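Local coordinates for TqaL (PDB 7EEH), which is a fungal protein of the 2OG-Fe dioxygenase family in the cupin clan, built on a beta-sheet core that carries an iron ion, at residues B[275-280]-B[291-296]; B[167-172]-B[266-271]; B[30-35]-B[245-250]. The protein carries 1 engineered substitution. One frame throughout, in Å; residues are numbered along the deposited sequence.

Interaction 1 (B[275-280]-B[291-296]); sequences FTRRPV and NIDSFR
Past strand 267-277 the chain runs on as an extended loop from Arg278 to Val280; the directions of 277-280 and 291-295 differ by 122°, with Val280 nearest Ile292 and Pro279 nearest Asp293. The side chains of Arg277 and Asp293 meet tip to tip. CG of Arg277 takes the crowded position between the backbone N and the carbonyl carbon (chi1 60°), with the chain extended to NE. The guanidinium grips the carboxylate end-on: NH2 of Arg277 lies 2.9 Å from OD1 of Asp293 on its syn lone pair, and NH1 gives a nearly straight bond to OD2 from above the carboxylate plane. NH1 also donates to the carbonyl O of Arg278. OD2 of Asp293 also accepts from the backbone N of Val280 at 2.8 Å, nearly along its C-O axis, and a water links Val280 O to Asp293 N. Alongside, CB of Pro279 touches CZ at the edge of the Phe295 ring at 3.8 Å; the ring also packs on Val160 of strand 158-170 and Cys82 of strand 74-84. With a guanidinium and a main-chain N-H both directed at its oxygens, Asp293 is probably held ionised, and its bonds join the loop to the strand end.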
loop_
_atom_site.group_PDB
_atom_site.type_symbol
_atom_site.label_atom_id
_atom_site.label_comp_id
_atom_site.label_asym_id
_atom_site.label_seq_id
_atom_site.Cartn_x
_atom_site.Cartn_y
_atom_site.Cartn_z
ATOM N N PHE B 275 3.356 -16.285 -26.865
ATOM C CA PHE B 275 3.996 -17.603 -26.765
ATOM C C PHE B 275 5.483 -17.385 -26.520
ATOM O O PHE B 275 6.197 -16.977 -27.443
ATOM C CB PHE B 275 3.824 -18.427 -28.038
ATOM C CG PHE B 275 2.403 -18.747 -28.423
ATOM C CD1 PHE B 275 1.677 -19.705 -27.743
ATOM C CD2 PHE B 275 1.828 -18.151 -29.546
ATOM C CE1 PHE B 275 0.384 -20.044 -28.148
ATOM C CE2 PHE B 275 0.537 -18.485 -29.952
ATOM C CZ PHE B 275 -0.180 -19.431 -29.253
ATOM N N THR B 276 5.968 -17.688 -25.306
ATOM C CA THR B 276 7.350 -17.389 -24.938
ATOM C C THR B 276 8.131 -18.664 -24.630
ATOM O O THR B 276 7.696 -19.482 -23.810
ATOM C CB THR B 276 7.393 -16.426 -23.738
ATOM O OG1 THR B 276 6.795 -15.178 -24.120
ATOM C CG2 THR B 276 8.843 -16.169 -23.313
ATOM N N ARG B 277 9.301 -18.816 -25.262
ATOM C CA ARG B 277 10.127 -20.004 -25.050
ATOM C C ARG B 277 11.605 -19.657 -25.176
ATOM O O ARG B 277 11.975 -18.619 -25.732
ATOM C CB ARG B 277 9.778 -21.117 -26.038
ATOM C CG ARG B 277 9.983 -20.722 -27.523
ATOM C CD ARG B 277 9.996 -21.960 -28.422
ATOM N NE ARG B 277 10.004 -21.628 -29.852
ATOM C CZ ARG B 277 11.060 -21.144 -30.506
ATOM N NH1 ARG B 277 12.210 -20.932 -29.873
ATOM N NH2 ARG B 277 10.979 -20.881 -31.802
ATOM N N ARG B 278 12.451 -20.538 -24.627
ATOM C CA ARG B 278 13.881 -20.469 -24.891
ATOM C C ARG B 278 14.138 -20.808 -26.365
ATOM O O ARG B 278 13.322 -21.475 -27.007
ATOM C CB ARG B 278 14.650 -21.428 -23.973
ATOM C CG ARG B 278 14.537 -21.097 -22.464
ATOM C CD ARG B 278 15.186 -19.766 -22.155
ATOM N NE ARG B 278 15.716 -19.640 -20.794
ATOM C CZ ARG B 278 16.219 -18.500 -20.309
ATOM N NH1 ARG B 278 16.244 -17.407 -21.073
ATOM N NH2 ARG B 278 16.690 -18.433 -19.067
ATOM N N PRO B 279 15.255 -20.345 -26.927
ATOM C CA PRO B 279 15.530 -20.609 -28.348
ATOM C C PRO B 279 15.783 -22.082 -28.610
ATOM O O PRO B 279 16.117 -22.860 -27.711
ATOM C CB PRO B 279 16.785 -19.779 -28.641
ATOM C CG PRO B 279 17.422 -19.563 -27.318
ATOM C CD PRO B 279 16.311 -19.527 -26.301
ATOM N N VAL B 280 15.626 -22.461 -29.881
ATOM C CA VAL B 280 15.916 -23.828 -30.289
ATOM C C VAL B 280 17.408 -24.110 -30.146
ATOM O O VAL B 280 18.255 -23.258 -30.443
ATOM C CB VAL B 280 15.435 -24.067 -31.729
ATOM C CG1 VAL B 280 15.776 -25.473 -32.197
ATOM C CG2 VAL B 280 13.928 -23.837 -31.825
ATOM N N ASN B 291 15.500 -25.858 -37.216
ATOM C CA ASN B 291 16.064 -24.585 -37.656
ATOM C C ASN B 291 16.182 -23.626 -36.480
ATOM O O ASN B 291 15.365 -23.664 -35.561
ATOM C CB ASN B 291 15.208 -23.963 -38.763
ATOM C CG ASN B 291 15.696 -24.331 -40.155
ATOM O OD1 ASN B 291 15.030 -25.072 -40.881
ATOM N ND2 ASN B 291 16.864 -23.813 -40.533
ATOM N N ILE B 292 17.189 -22.759 -36.508
ATOM C CA ILE B 292 17.484 -21.921 -35.361
ATOM C C ILE B 292 16.672 -20.632 -35.429
ATOM O O ILE B 292 16.209 -20.204 -36.495
ATOM C CB ILE B 292 18.999 -21.630 -35.235
ATOM C CG1 ILE B 292 19.569 -20.957 -36.490
ATOM C CG2 ILE B 292 19.760 -22.913 -34.937
ATOM C CD1 ILE B 292 19.315 -19.444 -36.630
ATOM N N ASP B 293 16.515 -20.000 -34.269
ATOM C CA ASP B 293 15.841 -18.718 -34.169
ATOM C C ASP B 293 16.790 -17.596 -34.552
ATOM O O ASP B 293 17.940 -17.561 -34.101
ATOM C CB ASP B 293 15.335 -18.502 -32.746
ATOM C CG ASP B 293 14.338 -19.537 -32.340
ATOM O OD1 ASP B 293 13.271 -19.580 -32.978
ATOM O OD2 ASP B 293 14.624 -20.312 -31.404
ATOM N N SER B 294 16.313 -16.672 -35.373
ATOM C CA SER B 294 17.080 -15.482 -35.682
ATOM C C SER B 294 16.799 -14.427 -34.625
ATOM O O SER B 294 15.641 -14.199 -34.265
ATOM C CB SER B 294 16.720 -14.946 -37.069
ATOM O OG SER B 294 16.894 -13.544 -37.120
ATOM N N PHE B 295 17.850 -13.778 -34.131
ATOM C CA PHE B 295 17.699 -12.686 -33.181
ATOM C C PHE B 295 18.040 -11.332 -33.793
ATOM O O PHE B 295 18.242 -10.354 -33.065
ATOM C CB PHE B 295 18.528 -12.954 -31.928
ATOM C CG PHE B 295 17.950 -14.039 -31.058
ATOM C CD1 PHE B 295 16.875 -13.771 -30.216
ATOM C CD2 PHE B 295 18.454 -15.328 -31.111
ATOM C CE1 PHE B 295 16.328 -14.767 -29.424
ATOM C CE2 PHE B 295 17.915 -16.339 -30.320
ATOM C CZ PHE B 295 16.853 -16.057 -29.475
ATOM N N ARG B 296 18.074 -11.250 -35.116
ATOM C CA ARG B 296 18.249 -9.965 -35.771
ATOM C C ARG B 296 17.068 -9.057 -35.440
ATOM O O ARG B 296 15.909 -9.472 -35.582
ATOM C CB ARG B 296 18.377 -10.152 -37.283
ATOM C CG ARG B 296 19.563 -11.037 -37.655
ATOM C CD ARG B 296 19.782 -11.119 -39.160
ATOM N NE ARG B 296 19.833 -9.797 -39.774
ATOM C CZ ARG B 296 20.881 -8.979 -39.716
ATOM N NH1 ARG B 296 21.983 -9.342 -39.065
ATOM N NH2 ARG B 296 20.825 -7.794 -40.315
HETATM O O HOH W 1 17.938 -20.607 -31.913
#

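Interaction 2 (B[167-172]-B[266-271]); sequences RTVTTP and EATRDM
Arg167 and Asp270 face each other as a non-hydrogen-bonded pair, and their side chains run side by side in the same direction. From CB of Arg167, which lies 3.3 Å from OD1 of Asp270, the chain sets out with CG anti to the backbone N (chi1 161°). CG touches that oxygen and, more loosely, CB of Thr268, and CD keeps both neighbours. A bend at chi3 (-62°) turns the guanidinium side-on to the carboxylate: NE of Arg167 donates to OD1 of Asp270 at 2.7 Å in an almost straight bond, and NH2 to OD2 at 2.9 Å. Both oxygens lie in the guanidinium plane, yet the donors approach from above the carboxylate plane, the two groups being tilted by 27°. NH2 also donates to Asn63 OD1. The strands belong to the antiparallel sheet of this cupin-type fold, where 267-277 lies between 158-170 and 190-199. Paired backbone bonds join Thr168 with Arg269 and Thr170 with Ala267, the shortest being Thr170 N to Ala267 O at 2.9 Å. On the face bearing those four side chains, one water bridges Thr168 OG1 to Arg269 NH1, and another joins the hydroxyls of Thr168 and Thr170 to Ala267 O. SE of selenomethionine Met271 sits 3.5 Å above the centre of the Arg269 guanidinium plane. Just before the strand, OE1 of Glu266 touches CG1 of Val169 on the Arg167 face, while OE2 is salt-bridged to Lys199.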
loop_
_atom_site.group_PDB
_atom_site.type_symbol
_atom_site.label_atom_id
_atom_site.label_comp_id
_atom_site.label_asym_id
_atom_site.label_seq_id
_atom_site.Cartn_x
_atom_site.Cartn_y
_atom_site.Cartn_z
ATOM N N ARG B 167 -8.359 -11.722 -33.743
ATOM C CA ARG B 167 -9.809 -11.602 -33.653
ATOM C C ARG B 167 -10.423 -12.845 -34.283
ATOM O O ARG B 167 -10.224 -13.100 -35.478
ATOM C CB ARG B 167 -10.306 -10.330 -34.348
ATOM C CG ARG B 167 -11.792 -10.359 -34.696
ATOM C CD ARG B 167 -12.294 -8.996 -35.151
ATOM N NE ARG B 167 -12.164 -7.984 -34.105
ATOM C CZ ARG B 167 -12.348 -6.682 -34.294
ATOM N NH1 ARG B 167 -12.691 -6.221 -35.499
ATOM N NH2 ARG B 167 -12.186 -5.838 -33.280
ATOM N N THR B 168 -11.130 -13.637 -33.482
ATOM C CA THR B 168 -11.865 -14.771 -34.029
ATOM C C THR B 168 -13.274 -14.322 -34.395
ATOM O O THR B 168 -13.801 -13.373 -33.821
ATOM C CB THR B 168 -11.920 -15.941 -33.042
ATOM O OG1 THR B 168 -12.649 -15.556 -31.871
ATOM C CG2 THR B 168 -10.506 -16.383 -32.655
ATOM N N VAL B 169 -13.874 -15.001 -35.371
ATOM C CA VAL B 169 -15.184 -14.629 -35.907
ATOM C C VAL B 169 -16.048 -15.883 -35.981
ATOM O O VAL B 169 -15.647 -16.878 -36.592
ATOM C CB VAL B 169 -15.075 -13.971 -37.294
ATOM C CG1 VAL B 169 -16.441 -13.514 -37.775
ATOM C CG2 VAL B 169 -14.102 -12.803 -37.262
ATOM N N THR B 170 -17.220 -15.836 -35.353
ATOM C CA THR B 170 -18.182 -16.935 -35.350
ATOM C C THR B 170 -19.416 -16.471 -36.107
ATOM O O THR B 170 -20.044 -15.479 -35.721
ATOM C CB THR B 170 -18.569 -17.347 -33.924
ATOM O OG1 THR B 170 -17.397 -17.709 -33.180
ATOM C CG2 THR B 170 -19.541 -18.530 -33.945
ATOM N N THR B 171 -19.770 -17.183 -37.175
ATOM C CA THR B 171 -20.850 -16.669 -37.999
ATOM C C THR B 171 -21.987 -17.686 -38.110
ATOM O O THR B 171 -21.735 -18.899 -38.133
ATOM C CB THR B 171 -20.310 -16.282 -39.396
ATOM O OG1 THR B 171 -21.232 -15.407 -40.058
ATOM C CG2 THR B 171 -20.041 -17.510 -40.259
ATOM N N PRO B 172 -23.256 -17.226 -38.143
ATOM C CA PRO B 172 -24.497 -18.021 -38.096
ATOM C C PRO B 172 -24.562 -19.263 -39.000
ATOM O O PRO B 172 -23.913 -19.334 -40.044
ATOM C CB PRO B 172 -25.558 -17.007 -38.525
ATOM C CG PRO B 172 -25.044 -15.715 -37.997
ATOM C CD PRO B 172 -23.552 -15.778 -38.172
ATOM N N GLU B 266 -22.964 -12.241 -35.905
ATOM C CA GLU B 266 -21.630 -12.769 -35.681
ATOM C C GLU B 266 -21.132 -12.380 -34.293
ATOM O O GLU B 266 -21.542 -11.368 -33.715
ATOM C CB GLU B 266 -20.656 -12.268 -36.747
ATOM C CG GLU B 266 -20.301 -10.797 -36.598
ATOM C CD GLU B 266 -19.206 -10.358 -37.551
ATOM O OE1 GLU B 266 -18.911 -11.115 -38.504
ATOM O OE2 GLU B 266 -18.639 -9.258 -37.345
ATOM N N ALA B 267 -20.242 -13.203 -33.757
ATOM C CA ALA B 267 -19.571 -12.911 -32.501
ATOM C C ALA B 267 -18.068 -12.857 -32.746
ATOM O O ALA B 267 -17.518 -13.699 -33.460
ATOM C CB ALA B 267 -19.907 -13.963 -31.440
ATOM N N THR B 268 -17.407 -11.862 -32.156
ATOM C CA THR B 268 -15.964 -11.714 -32.283
ATOM C C THR B 268 -15.321 -11.659 -30.900
ATOM O O THR B 268 -15.946 -11.237 -29.928
ATOM C CB THR B 268 -15.603 -10.454 -33.074
ATOM O OG1 THR B 268 -16.043 -9.297 -32.353
ATOM C CG2 THR B 268 -16.275 -10.463 -34.429
ATOM N N ARG B 269 -14.058 -12.063 -30.828
ATOM C CA ARG B 269 -13.301 -12.049 -29.573
ATOM C C ARG B 269 -11.882 -11.615 -29.895
ATOM O O ARG B 269 -11.228 -12.244 -30.731
ATOM C CB ARG B 269 -13.293 -13.434 -28.923
ATOM C CG ARG B 269 -12.630 -13.524 -27.542
ATOM C CD ARG B 269 -12.871 -14.921 -27.009
ATOM N NE ARG B 269 -12.152 -15.242 -25.781
ATOM C CZ ARG B 269 -11.019 -15.934 -25.712
ATOM N NH1 ARG B 269 -10.410 -16.371 -26.814
ATOM N NH2 ARG B 269 -10.492 -16.190 -24.519
ATOM N N ASP B 270 -11.404 -10.558 -29.243
ATOM C CA ASP B 270 -10.085 -9.992 -29.521
ATOM C C ASP B 270 -9.116 -10.348 -28.393
ATOM O O ASP B 270 -9.371 -10.015 -27.232
ATOM C CB ASP B 270 -10.166 -8.478 -29.683
ATOM C CG ASP B 270 -11.164 -8.056 -30.759
ATOM O OD1 ASP B 270 -11.447 -8.869 -31.659
ATOM O OD2 ASP B 270 -11.668 -6.920 -30.686
HETATM N N MSE B 271 -8.001 -10.989 -28.747
HETATM C CA MSE B 271 -6.989 -11.451 -27.786
HETATM C C MSE B 271 -5.595 -10.955 -28.154
HETATM O O MSE B 271 -5.304 -10.733 -29.332
HETATM C CB MSE B 271 -6.930 -12.985 -27.736
HETATM C CG MSE B 271 -8.215 -13.701 -27.331
HETATM SE SE MSE B 271 -8.946 -13.137 -25.619
HETATM C CE MSE B 271 -7.606 -14.122 -24.540
HETATM O O HOH W 2 -11.539 -16.626 -29.692
HETATM O O HOH W 3 -15.226 -15.696 -32.341
#

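Interaction 3 (B[30-35]-B[245-250]); sequences TNRSIF and LLVDTE
Arg32 has CG2 of Val247 loosely over one face of its guanidinium and turns the edge to the carboxylate of Glu250. Bends at chi2 and chi3 fold the chain back so that NE and NH2 meet the acid side-on, one to each oxygen. NE of Arg32 lies 2.7 Å from OE1 of Glu250 and NH2 lies 2.9 Å from OE2; each oxygen accepts on its syn lone pair, and a weak third bond runs from NH2 to OE1. The two flat groups are nearly coplanar, 8° apart. Further bonds steady the pair: NH1 of Arg32 donates to the carbonyl of Ile29 in helix 12-31, NH2 also reaches the carbonyl of Gln145, and OE2 of Glu250 accepts from the backbone N of Thr147. The guanidinium is thus fixed in rotation by partners at both its terminal nitrogens.

Arg32 is also the first residue beyond the helix, and its positive phi (68°) turns the chain from helix into strand. Its carbonyl O receives the N-H of Val247 at 3.0 Å, from above the carbonyl plane, and CG2 of Val247 packs against the same oxygen. Two residues on, Ile34 and Leu245 form a hydrogen-bonded pair, with both backbone N-to-O distances 2.9 Å. Their side chains lie side by side, CG1 of Ile34 against CB of Leu245 at 3.9 Å, and pack on Tyr28 and Ile140 of the helices. Ser33 and Leu246 make the intervening non-hydrogen-bonded pair, CB to CB at 4.0 Å. Nearby, Asp248 accepts from the backbone N of Asp186, an iron ligand. The whole is an antiparallel pairing: the short strand 33-36, entered directly from a helix, is outermost within the chain at one side of the main sheet of this iron-bearing, cupin-type fold.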
loop_
_atom_site.group_PDB
_atom_site.type_symbol
_atom_site.label_atom_id
_atom_site.label_comp_id
_atom_site.label_asym_id
_atom_site.label_seq_id
_atom_site.Cartn_x
_atom_site.Cartn_y
_atom_site.Cartn_z
ATOM N N THR B 30 3.969 -21.222 -7.290
ATOM C CA THR B 30 3.254 -22.218 -6.494
ATOM C C THR B 30 2.234 -22.973 -7.329
ATOM O O THR B 30 2.160 -24.203 -7.268
ATOM C CB THR B 30 2.570 -21.544 -5.300
ATOM O OG1 THR B 30 3.579 -21.046 -4.427
ATOM C CG2 THR B 30 1.722 -22.544 -4.541
ATOM N N ASN B 31 1.449 -22.258 -8.135
ATOM C CA ASN B 31 0.310 -22.873 -8.793
ATOM C C ASN B 31 0.563 -23.252 -10.247
ATOM O O ASN B 31 -0.244 -23.995 -10.813
ATOM C CB ASN B 31 -0.901 -21.943 -8.722
ATOM C CG ASN B 31 -1.387 -21.745 -7.310
ATOM O OD1 ASN B 31 -1.296 -22.651 -6.475
ATOM N ND2 ASN B 31 -1.905 -20.559 -7.029
ATOM N N ARG B 32 1.636 -22.757 -10.864
ATOM C CA ARG B 32 2.010 -23.003 -12.260
ATOM C C ARG B 32 1.050 -22.364 -13.261
ATOM O O ARG B 32 1.155 -22.631 -14.483
ATOM C CB ARG B 32 2.162 -24.500 -12.556
ATOM C CG ARG B 32 2.824 -25.300 -11.421
ATOM C CD ARG B 32 4.102 -24.649 -10.924
ATOM N NE ARG B 32 5.195 -24.844 -11.861
ATOM C CZ ARG B 32 6.389 -24.284 -11.745
ATOM N NH1 ARG B 32 6.664 -23.476 -10.722
ATOM N NH2 ARG B 32 7.313 -24.539 -12.654
ATOM N N SER B 33 0.118 -21.540 -12.786
ATOM C CA SER B 33 -0.658 -20.619 -13.610
ATOM C C SER B 33 -1.274 -19.568 -12.699
ATOM O O SER B 33 -1.379 -19.767 -11.490
ATOM C CB SER B 33 -1.751 -21.325 -14.408
ATOM O OG SER B 33 -2.806 -21.758 -13.574
ATOM N N ILE B 34 -1.655 -18.433 -13.295
ATOM C CA ILE B 34 -2.357 -17.369 -12.587
ATOM C C ILE B 34 -3.363 -16.744 -13.535
ATOM O O ILE B 34 -3.117 -16.616 -14.739
ATOM C CB ILE B 34 -1.434 -16.249 -12.055
ATOM C CG1 ILE B 34 -0.526 -15.693 -13.166
ATOM C CG2 ILE B 34 -0.622 -16.723 -10.868
ATOM C CD1 ILE B 34 0.235 -14.447 -12.727
ATOM N N PHE B 35 -4.495 -16.326 -12.981
ATOM C CA PHE B 35 -5.471 -15.535 -13.717
ATOM C C PHE B 35 -5.602 -14.196 -13.015
ATOM O O PHE B 35 -5.777 -14.149 -11.796
ATOM C CB PHE B 35 -6.819 -16.242 -13.802
ATOM C CG PHE B 35 -7.847 -15.492 -14.627
ATOM C CD1 PHE B 35 -7.728 -15.415 -16.008
ATOM C CD2 PHE B 35 -8.931 -14.871 -14.017
ATOM C CE1 PHE B 35 -8.679 -14.734 -16.769
ATOM C CE2 PHE B 35 -9.871 -14.182 -14.774
ATOM C CZ PHE B 35 -9.741 -14.121 -16.150
ATOM N N LEU B 245 -1.938 -16.569 -17.433
ATOM C CA LEU B 245 -0.559 -16.962 -17.690
ATOM C C LEU B 245 -0.364 -18.391 -17.188
ATOM O O LEU B 245 -0.787 -18.717 -16.079
ATOM C CB LEU B 245 0.410 -16.004 -16.982
ATOM C CG LEU B 245 1.914 -16.295 -17.002
ATOM C CD1 LEU B 245 2.453 -16.110 -18.407
ATOM C CD2 LEU B 245 2.612 -15.341 -16.050
ATOM N N LEU B 246 0.266 -19.250 -17.990
ATOM C CA LEU B 246 0.401 -20.655 -17.613
ATOM C C LEU B 246 1.761 -21.194 -18.035
ATOM O O LEU B 246 2.320 -20.780 -19.051
ATOM C CB LEU B 246 -0.711 -21.525 -18.219
ATOM C CG LEU B 246 -0.909 -21.601 -19.738
ATOM C CD1 LEU B 246 -0.007 -22.650 -20.389
ATOM C CD2 LEU B 246 -2.364 -21.907 -20.038
ATOM N N VAL B 247 2.281 -22.130 -17.242
ATOM C CA VAL B 247 3.517 -22.837 -17.576
ATOM C C VAL B 247 3.155 -23.914 -18.592
ATOM O O VAL B 247 2.444 -24.866 -18.269
ATOM C CB VAL B 247 4.179 -23.439 -16.335
ATOM C CG1 VAL B 247 5.434 -24.277 -16.730
ATOM C CG2 VAL B 247 4.539 -22.331 -15.350
ATOM N N ASP B 248 3.615 -23.747 -19.835
ATOM C CA ASP B 248 3.072 -24.537 -20.940
ATOM C C ASP B 248 3.584 -25.974 -20.934
ATOM O O ASP B 248 2.958 -26.851 -21.545
ATOM C CB ASP B 248 3.419 -23.866 -22.272
ATOM C CG ASP B 248 2.806 -24.584 -23.475
ATOM O OD1 ASP B 248 1.572 -24.771 -23.504
ATOM O OD2 ASP B 248 3.571 -24.964 -24.385
ATOM N N THR B 249 4.703 -26.224 -20.256
ATOM C CA THR B 249 5.300 -27.546 -20.160
ATOM C C THR B 249 4.724 -28.384 -19.027
ATOM O O THR B 249 4.988 -29.588 -18.973
ATOM C CB THR B 249 6.812 -27.418 -19.961
ATOM O OG1 THR B 249 7.062 -26.469 -18.921
ATOM C CG2 THR B 249 7.485 -26.933 -21.233
ATOM N N GLU B 250 3.946 -27.795 -18.129
ATOM C CA GLU B 250 3.450 -28.532 -16.973
ATOM C C GLU B 250 1.936 -28.566 -16.895
ATOM O O GLU B 250 1.395 -29.170 -15.963
ATOM C CB GLU B 250 4.029 -27.941 -15.677
ATOM C CG GLU B 250 5.541 -27.936 -15.679
ATOM C CD GLU B 250 6.118 -27.095 -14.573
ATOM O OE1 GLU B 250 5.404 -26.886 -13.567
ATOM O OE2 GLU B 250 7.267 -26.626 -14.731
#

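All three interactions reach the same antiparallel sheet. Interactions 1 and 2 share strand 267-277, with centres about 30 Å apart: 2 is regular pairing with strand 158-170 at its start, whereas 1 is a surface contact where the chain leaves its end and meets a loop. Interaction 3 lies at the sheet's border within the chain and, with 2, is partly buried; its centre is nearest that of the chain. Each has an arginine–carboxylate bridge, but the setting differs: end-on between loop and strand end in 1, side-on between cross-strand neighbours in 2, and side-on beyond the last paired residues in 3. Backbone ladders carry much of 2 and 3, while in 1 the carboxylate itself receives the main-chain N-H.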